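Local coordinates for thermophilic dibenzothiophene desulfurization enzyme C (Paenibacillus sp. A11-2, PDB 5XDC), which probably catalyses the FMNH2- and oxygen-dependent oxidation of dibenzothiophene to its 5-oxide and then to the 5,5-dioxide, at residues B[103-108]-B[226-231]; B[337-342]-B[405-410]. All coordinates share one frame; numbering follows the deposited sequence.

Contact 1. Residues B[103-108]-B[226-231]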
ATOM      1  N   LEU B 103      28.148 -26.603 -11.593  1.00 14.06           N
ATOM      2  CA  LEU B 103      28.313 -26.878 -10.176  1.00 18.40           C
ATOM      3  C   LEU B 103      28.404 -28.363  -9.858  1.00 18.64           C
ATOM      4  O   LEU B 103      28.885 -28.717  -8.779  1.00 19.45           O
ATOM      5  CB  LEU B 103      27.149 -26.275  -9.383  1.00 18.67           C
ATOM      6  CG  LEU B 103      27.129 -24.752  -9.321  1.00 15.98           C
ATOM      7  CD1 LEU B 103      25.750 -24.274  -8.837  1.00 15.01           C
ATOM      8  CD2 LEU B 103      28.241 -24.231  -8.403  1.00 21.02           C
ATOM      9  N   PHE B 104      27.933 -29.235 -10.756  1.00 17.54           N
ATOM     10  CA  PHE B 104      27.894 -30.668 -10.502  1.00 17.67           C
ATOM     11  C   PHE B 104      28.714 -31.498 -11.479  1.00 19.22           C
ATOM     12  O   PHE B 104      29.070 -32.633 -11.139  1.00 22.37           O
ATOM     13  CB  PHE B 104      26.442 -31.174 -10.527  1.00 18.35           C
ATOM     14  CG  PHE B 104      25.664 -30.824  -9.296  1.00 18.90           C
ATOM     15  CD1 PHE B 104      25.723 -31.625  -8.172  1.00 20.83           C
ATOM     16  CD2 PHE B 104      24.890 -29.684  -9.259  1.00 18.57           C
ATOM     17  CE1 PHE B 104      25.017 -31.303  -7.046  1.00 23.22           C
ATOM     18  CE2 PHE B 104      24.186 -29.349  -8.123  1.00 19.47           C
ATOM     19  CZ  PHE B 104      24.244 -30.162  -7.021  1.00 20.26           C
ATOM     20  N   ALA B 105      29.032 -30.977 -12.660  1.00 19.69           N
ATOM     21  CA  ALA B 105      29.777 -31.747 -13.646  1.00 15.60           C
ATOM     22  C   ALA B 105      31.226 -31.920 -13.208  1.00 23.65           C
ATOM     23  O   ALA B 105      31.784 -31.099 -12.476  1.00 19.34           O
ATOM     24  CB  ALA B 105      29.724 -31.069 -15.011  1.00 17.97           C
ATOM     25  N   SER B 106      31.831 -33.016 -13.652  1.00 18.96           N
ATOM     26  CA  SER B 106      33.243 -33.231 -13.415  1.00 26.04           C
ATOM     27  C   SER B 106      34.075 -32.334 -14.325  1.00 22.30           C
ATOM     28  O   SER B 106      33.609 -31.884 -15.376  1.00 20.75           O
ATOM     29  CB  SER B 106      33.601 -34.688 -13.680  1.00 24.50           C
ATOM     30  OG  SER B 106      33.582 -34.932 -15.069  1.00 23.35           O
ATOM     31  N   PRO B 107      35.337 -32.080 -13.958  1.00 26.19           N
ATOM     32  CA  PRO B 107      36.218 -31.367 -14.893  1.00 27.08           C
ATOM     33  C   PRO B 107      36.312 -32.046 -16.247  1.00 20.33           C
ATOM     34  O   PRO B 107      36.347 -31.366 -17.277  1.00 24.35           O
ATOM     35  CB  PRO B 107      37.566 -31.351 -14.153  1.00 31.29           C
ATOM     36  CG  PRO B 107      37.205 -31.460 -12.727  1.00 37.88           C
ATOM     37  CD  PRO B 107      36.003 -32.353 -12.678  1.00 32.20           C
ATOM     38  N   GLU B 108      36.331 -33.380 -16.281  1.00 25.37           N
ATOM     39  CA  GLU B 108      36.412 -34.075 -17.562  1.00 24.84           C
ATOM     40  C   GLU B 108      35.166 -33.831 -18.404  1.00 22.46           C
ATOM     41  O   GLU B 108      35.264 -33.595 -19.617  1.00 21.63           O
ATOM     42  CB  GLU B 108      36.621 -35.575 -17.341  1.00 31.38           C
ATOM     43  CG  GLU B 108      37.985 -35.956 -16.778  1.00 39.41           C
ATOM     44  CD  GLU B 108      38.158 -35.577 -15.318  1.00 46.90           C
ATOM     45  OE1 GLU B 108      37.144 -35.489 -14.586  1.00 40.90           O
ATOM     46  OE2 GLU B 108      39.319 -35.364 -14.901  1.00 61.36           O
ATOM     47  N   GLU B 226      26.705 -38.871 -18.993  1.00 18.46           N
ATOM     48  CA  GLU B 226      25.765 -37.753 -19.016  1.00 16.97           C
ATOM     49  C   GLU B 226      25.226 -37.411 -17.633  1.00 14.38           C
ATOM     50  O   GLU B 226      24.588 -36.363 -17.472  1.00 15.92           O
ATOM     51  CB  GLU B 226      24.602 -38.082 -19.969  1.00 14.42           C
ATOM     52  CG  GLU B 226      25.067 -38.311 -21.399  1.00 12.83           C
ATOM     53  CD  GLU B 226      23.993 -38.870 -22.332  1.00 17.40           C
ATOM     54  OE1 GLU B 226      23.112 -39.629 -21.864  1.00 16.28           O
ATOM     55  OE2 GLU B 226      24.054 -38.540 -23.541  1.00 19.96           O
ATOM     56  N   LEU B 227      25.445 -38.274 -16.650  1.00 16.36           N
ATOM     57  CA  LEU B 227      24.980 -38.042 -15.295  1.00 16.79           C
ATOM     58  C   LEU B 227      25.772 -36.933 -14.617  1.00 21.08           C
ATOM     59  O   LEU B 227      26.992 -36.805 -14.787  1.00 18.09           O
ATOM     60  CB  LEU B 227      25.086 -39.330 -14.491  1.00 18.63           C
ATOM     61  CG  LEU B 227      24.240 -40.460 -15.072  1.00 20.04           C
ATOM     62  CD1 LEU B 227      24.637 -41.774 -14.446  1.00 25.64           C
ATOM     63  CD2 LEU B 227      22.789 -40.186 -14.832  1.00 22.85           C
ATOM     64  N   LEU B 228      25.058 -36.118 -13.848  1.00 16.04           N
ATOM     65  CA  LEU B 228      25.637 -34.993 -13.126  1.00 16.66           C
ATOM     66  C   LEU B 228      25.728 -35.394 -11.663  1.00 19.63           C
ATOM     67  O   LEU B 228      24.723 -35.410 -10.942  1.00 19.01           O
ATOM     68  CB  LEU B 228      24.792 -33.741 -13.320  1.00 15.27           C
ATOM     69  CG  LEU B 228      24.720 -33.269 -14.764  1.00 15.70           C
ATOM     70  CD1 LEU B 228      23.608 -32.239 -14.934  1.00 20.19           C
ATOM     71  CD2 LEU B 228      26.067 -32.719 -15.195  1.00 15.79           C
ATOM     72  N   GLY B 229      26.939 -35.740 -11.231  1.00 16.65           N
ATOM     73  CA  GLY B 229      27.137 -36.242  -9.891  1.00 21.20           C
ATOM     74  C   GLY B 229      26.532 -37.620  -9.713  1.00 18.42           C
ATOM     75  O   GLY B 229      26.166 -38.317 -10.669  1.00 21.50           O
ATOM     76  N   THR B 230      26.429 -38.006  -8.464  1.00 20.93           N
ATOM     77  CA  THR B 230      25.888 -39.285  -8.075  1.00 20.97           C
ATOM     78  C   THR B 230      24.449 -39.122  -7.621  1.00 21.28           C
ATOM     79  O   THR B 230      24.007 -38.008  -7.324  1.00 20.34           O
ATOM     80  CB  THR B 230      26.730 -39.885  -6.949  1.00 22.14           C
ATOM     81  OG1 THR B 230      26.669 -39.037  -5.799  1.00 26.86           O
ATOM     82  CG2 THR B 230      28.178 -40.009  -7.388  1.00 29.26           C
ATOM     83  N   PRO B 231      23.682 -40.206  -7.559  1.00 25.22           N
ATOM     84  CA  PRO B 231      22.279 -40.079  -7.149  1.00 19.82           C
ATOM     85  C   PRO B 231      22.162 -39.522  -5.743  1.00 24.06           C
ATOM     86  O   PRO B 231      22.836 -39.973  -4.814  1.00 22.99           O
ATOM     87  CB  PRO B 231      21.752 -41.513  -7.237  1.00 25.79           C
ATOM     88  CG  PRO B 231      22.680 -42.194  -8.198  1.00 26.65           C
ATOM     89  CD  PRO B 231      24.014 -41.588  -7.947  1.00 29.08           C
TER
HETATM   90  O   HOH W   1      29.403 -35.523 -12.755  1.00 26.49           O
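Leu-228 meets Phe-104 and Ala-105 through two different parts of its side chain, and these two touches are the apolar part of the contact. At its base, Leu-228 CB lies 4.1 Å from Phe-104 CB, so the two methylene carbons pack against each other while the phenyl ring leads away from Leu-228. The first torsion of Phe-104 (chi1 -76°) sets CG opposite the carbonyl carbon and carries the ring toward Pro-244 and into a stack with Tyr-100. At the other end of Leu-228, the CD2 branch reaches across to Ala-105, 4.0 Å from CB and 4.1 Å from CA of that residue. A chi2 of 166° puts CD1 anti to CA and makes CD2 the branch turned to Ala-105, and Trp-113 of helix 107-119 packs against both Leu-228 and Ala-105.

The polar part is mediated by water. Phe-104 O and Gly-229 N are 3.8 Å apart, and water 1 bridges them: it accepts from Gly-229 N at 2.9 Å and donates a weak bond to Phe-104 O at 3.3 Å. Gly-229 has a positive phi (69°), a backbone conformation that glycine adopts readily. Gln-109 adds a second polar tie, since its side-chain amide pairs with both Ser-106 N and Leu-227 O.

The chain turns between two helices here: Ala-105 is the first residue to leave the helical conformation after helix 85-104, and Ser-106 is the N-cap of helix 107-119. The nearest CA pair, Ala-105 and Leu-228, is 5.3 Å apart. The arrangement is thus a helix-helix turn set against the loop that follows strand 220-222, joining the N-terminal helices to the beta-strand region of an acyl-CoA dehydrogenase-like fold.

Contact 2. Residues B[337-342]-B[405-410]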
ATOM      1  N   LEU B 337      23.711 -15.145   1.140  1.00 15.39           N
ATOM      2  CA  LEU B 337      23.426 -14.813  -0.245  1.00 16.52           C
ATOM      3  C   LEU B 337      21.964 -15.077  -0.570  1.00 12.96           C
ATOM      4  O   LEU B 337      21.306 -14.246  -1.206  1.00 15.29           O
ATOM      5  CB  LEU B 337      24.333 -15.606  -1.178  1.00 17.88           C
ATOM      6  CG  LEU B 337      24.010 -15.370  -2.652  1.00 14.38           C
ATOM      7  CD1 LEU B 337      24.200 -13.939  -3.113  1.00 14.88           C
ATOM      8  CD2 LEU B 337      24.819 -16.323  -3.534  1.00 18.16           C
ATOM      9  N   MET B 338      21.435 -16.221  -0.135  1.00 13.95           N
ATOM     10  CA  MET B 338      20.042 -16.542  -0.428  1.00 16.08           C
ATOM     11  C   MET B 338      19.097 -15.517   0.194  1.00 18.92           C
ATOM     12  O   MET B 338      18.092 -15.141  -0.412  1.00 15.15           O
ATOM     13  CB  MET B 338      19.707 -17.946   0.061  1.00 16.03           C
ATOM     14  CG  MET B 338      18.303 -18.414  -0.332  1.00 14.88           C
ATOM     15  SD  MET B 338      18.083 -18.653  -2.109  1.00 17.46           S
ATOM     16  CE  MET B 338      16.799 -17.436  -2.462  1.00 15.91           C
ATOM     17  N   VAL B 339      19.404 -15.053   1.406  1.00 16.41           N
ATOM     18  CA  VAL B 339      18.577 -14.011   2.016  1.00 15.96           C
ATOM     19  C   VAL B 339      18.626 -12.736   1.181  1.00 17.37           C
ATOM     20  O   VAL B 339      17.599 -12.084   0.958  1.00 16.68           O
ATOM     21  CB  VAL B 339      19.020 -13.773   3.474  1.00 20.89           C
ATOM     22  CG1 VAL B 339      18.340 -12.542   4.065  1.00 19.89           C
ATOM     23  CG2 VAL B 339      18.702 -14.982   4.310  1.00 18.87           C
ATOM     24  N   GLN B 340      19.817 -12.341   0.722  1.00 14.02           N
ATOM     25  CA  GLN B 340      19.931 -11.131  -0.085  1.00 14.19           C
ATOM     26  C   GLN B 340      19.182 -11.273  -1.408  1.00 12.44           C
ATOM     27  O   GLN B 340      18.560 -10.316  -1.878  1.00 13.37           O
ATOM     28  CB  GLN B 340      21.397 -10.791  -0.350  1.00 20.19           C
ATOM     29  CG  GLN B 340      22.181 -10.257   0.860  1.00 21.65           C
ATOM     30  CD  GLN B 340      21.697  -8.893   1.378  1.00 27.07           C
ATOM     31  OE1 GLN B 340      21.550  -7.921   0.619  1.00 24.90           O
ATOM     32  NE2 GLN B 340      21.463  -8.816   2.685  1.00 26.18           N
ATOM     33  N   VAL B 341      19.252 -12.456  -2.031  1.00 14.10           N
ATOM     34  CA  VAL B 341      18.530 -12.707  -3.277  1.00 14.09           C
ATOM     35  C   VAL B 341      17.027 -12.682  -3.030  1.00 11.53           C
ATOM     36  O   VAL B 341      16.269 -12.075  -3.793  1.00 12.69           O
ATOM     37  CB  VAL B 341      18.970 -14.050  -3.890  1.00 14.80           C
ATOM     38  CG1 VAL B 341      18.031 -14.476  -5.024  1.00 12.71           C
ATOM     39  CG2 VAL B 341      20.407 -13.950  -4.403  1.00 14.73           C
ATOM     40  N   ALA B 342      16.579 -13.362  -1.980  1.00 12.55           N
ATOM     41  CA  ALA B 342      15.158 -13.379  -1.652  1.00 11.71           C
ATOM     42  C   ALA B 342      14.644 -11.964  -1.451  1.00 14.46           C
ATOM     43  O   ALA B 342      13.563 -11.610  -1.935  1.00 12.98           O
ATOM     44  CB  ALA B 342      14.921 -14.219  -0.405  1.00 12.72           C
ATOM     45  N   HIS B 405      17.649 -15.661  13.145  1.00 16.44           N
ATOM     46  CA  HIS B 405      18.990 -16.013  12.688  1.00 21.29           C
ATOM     47  C   HIS B 405      19.020 -17.399  12.039  1.00 23.20           C
ATOM     48  O   HIS B 405      20.035 -18.104  12.083  1.00 22.58           O
ATOM     49  CB  HIS B 405      19.985 -15.928  13.849  1.00 22.25           C
ATOM     50  CG  HIS B 405      19.813 -14.706  14.696  1.00 24.51           C
ATOM     51  ND1 HIS B 405      19.542 -14.765  16.048  1.00 40.76           N
ATOM     52  CD2 HIS B 405      19.871 -13.390  14.381  1.00 23.91           C
ATOM     53  CE1 HIS B 405      19.451 -13.536  16.529  1.00 28.34           C
ATOM     54  NE2 HIS B 405      19.641 -12.686  15.536  1.00 40.20           N
ATOM     55  N   ARG B 406      17.912 -17.816  11.428  1.00 18.29           N
ATOM     56  CA  ARG B 406      17.843 -19.089  10.720  1.00 19.49           C
ATOM     57  C   ARG B 406      17.968 -18.848   9.220  1.00 20.40           C
ATOM     58  O   ARG B 406      17.173 -18.105   8.634  1.00 17.09           O
ATOM     59  CB  ARG B 406      16.540 -19.822  11.021  1.00 24.77           C
ATOM     60  CG  ARG B 406      16.361 -20.173  12.476  1.00 29.79           C
ATOM     61  CD  ARG B 406      15.398 -21.332  12.633  1.00 52.54           C
ATOM     62  NE  ARG B 406      14.783 -21.356  13.961  1.00 57.13           N
ATOM     63  CZ  ARG B 406      13.534 -20.982  14.235  1.00 55.38           C
ATOM     64  NH1 ARG B 406      12.719 -20.553  13.277  1.00 40.92           N
ATOM     65  NH2 ARG B 406      13.095 -21.046  15.484  1.00 66.32           N
ATOM     66  N   PHE B 407      18.958 -19.465   8.602  1.00 18.39           N
ATOM     67  CA  PHE B 407      19.051 -19.355   7.156  1.00 17.14           C
ATOM     68  C   PHE B 407      18.004 -20.243   6.487  1.00 17.96           C
ATOM     69  O   PHE B 407      17.530 -21.213   7.074  1.00 18.99           O
ATOM     70  CB  PHE B 407      20.445 -19.743   6.681  1.00 20.24           C
ATOM     71  CG  PHE B 407      21.506 -18.755   7.066  1.00 19.50           C
ATOM     72  CD1 PHE B 407      21.501 -17.472   6.546  1.00 21.72           C
ATOM     73  CD2 PHE B 407      22.501 -19.105   7.961  1.00 31.48           C
ATOM     74  CE1 PHE B 407      22.464 -16.559   6.895  1.00 28.20           C
ATOM     75  CE2 PHE B 407      23.474 -18.191   8.321  1.00 29.50           C
ATOM     76  CZ  PHE B 407      23.460 -16.921   7.788  1.00 28.07           C
ATOM     77  N   PRO B 408      17.578 -19.910   5.270  1.00 15.80           N
ATOM     78  CA  PRO B 408      16.589 -20.766   4.604  1.00 19.29           C
ATOM     79  C   PRO B 408      17.134 -22.175   4.416  1.00 21.55           C
ATOM     80  O   PRO B 408      18.329 -22.379   4.216  1.00 20.94           O
ATOM     81  CB  PRO B 408      16.338 -20.067   3.260  1.00 21.36           C
ATOM     82  CG  PRO B 408      17.320 -18.967   3.151  1.00 25.57           C
ATOM     83  CD  PRO B 408      17.872 -18.683   4.516  1.00 15.64           C
ATOM     84  N   THR B 409      16.246 -23.147   4.486  1.00 18.29           N
ATOM     85  CA  THR B 409      16.637 -24.529   4.203  1.00 23.08           C
ATOM     86  C   THR B 409      16.872 -24.682   2.707  1.00 18.84           C
ATOM     87  O   THR B 409      15.928 -24.508   1.922  1.00 18.18           O
ATOM     88  CB  THR B 409      15.557 -25.490   4.678  1.00 26.14           C
ATOM     89  OG1 THR B 409      15.375 -25.336   6.089  1.00 29.22           O
ATOM     90  CG2 THR B 409      15.943 -26.948   4.376  1.00 25.88           C
ATOM     91  N   PRO B 410      18.085 -25.005   2.259  1.00 17.81           N
ATOM     92  CA  PRO B 410      18.319 -25.099   0.814  1.00 18.68           C
ATOM     93  C   PRO B 410      17.418 -26.132   0.159  1.00 14.87           C
ATOM     94  O   PRO B 410      17.179 -27.219   0.692  1.00 19.06           O
ATOM     95  CB  PRO B 410      19.797 -25.495   0.722  1.00 19.53           C
ATOM     96  CG  PRO B 410      20.392 -24.915   1.951  1.00 20.44           C
ATOM     97  CD  PRO B 410      19.343 -25.142   3.014  1.00 22.45           C
TER
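Pro-408 presents its ring to two consecutive residues of helix 331-363, Met-338 and Val-339, and every touch is apolar. Its CG is 3.7 Å from Met-338 CG and 4.0 Å from Met-338 CB, so the ring meets the near half of the methionine, with the two side chains set obliquely. Because Met-338 CG is anti to the backbone N (chi1 -174°) and the chain bends again beyond it, the far end of the methionine leads away from the proline.

At the next residue of the helix, Val-339 uses one methyl, CG2, for both of its contacts. That methyl lies 3.8 Å from Pro-408 CD, the side chains crossing at about a right angle, and 4.4 Å from Phe-407 CD1, where it stands at the ring edge near the ring plane.

Surrounding residues extend this apolar patch: Trp-401 of helix 391-404 touches Val-339 and meets the Phe-407 ring, while Pro-249 of helix 247-276 touches Met-338. Arg-406 forms a salt bridge with Glu-291 of the second subunit. The result is an extended C-terminal segment laid against a helix of the acyl-CoA dehydrogenase-like C-terminal helical domain, beside a subunit interface of the tetramer.

Contact 1 and contact 2 are separate sites, with centres 25 Å apart and nearest atoms about 10 Å apart, and contact 1 closes along the chain before contact 2 opens. Their centres lie 22 and 19 Å from the centre of the chain. Both are near, but not in contact with, residues that bind FMN in another structure of this protein; no FMN is bound to this chain in the model. Side chains of Leu-228 and Asn-126 are about 9 Å apart, those of Phe-104 and Ser-129 about 10 Å, and those of Met-338 and Tyr-413 about 8 Å; Tyr-413 closely follows 405-410 in sequence. None of the touching residues belongs to the indole pocket itself.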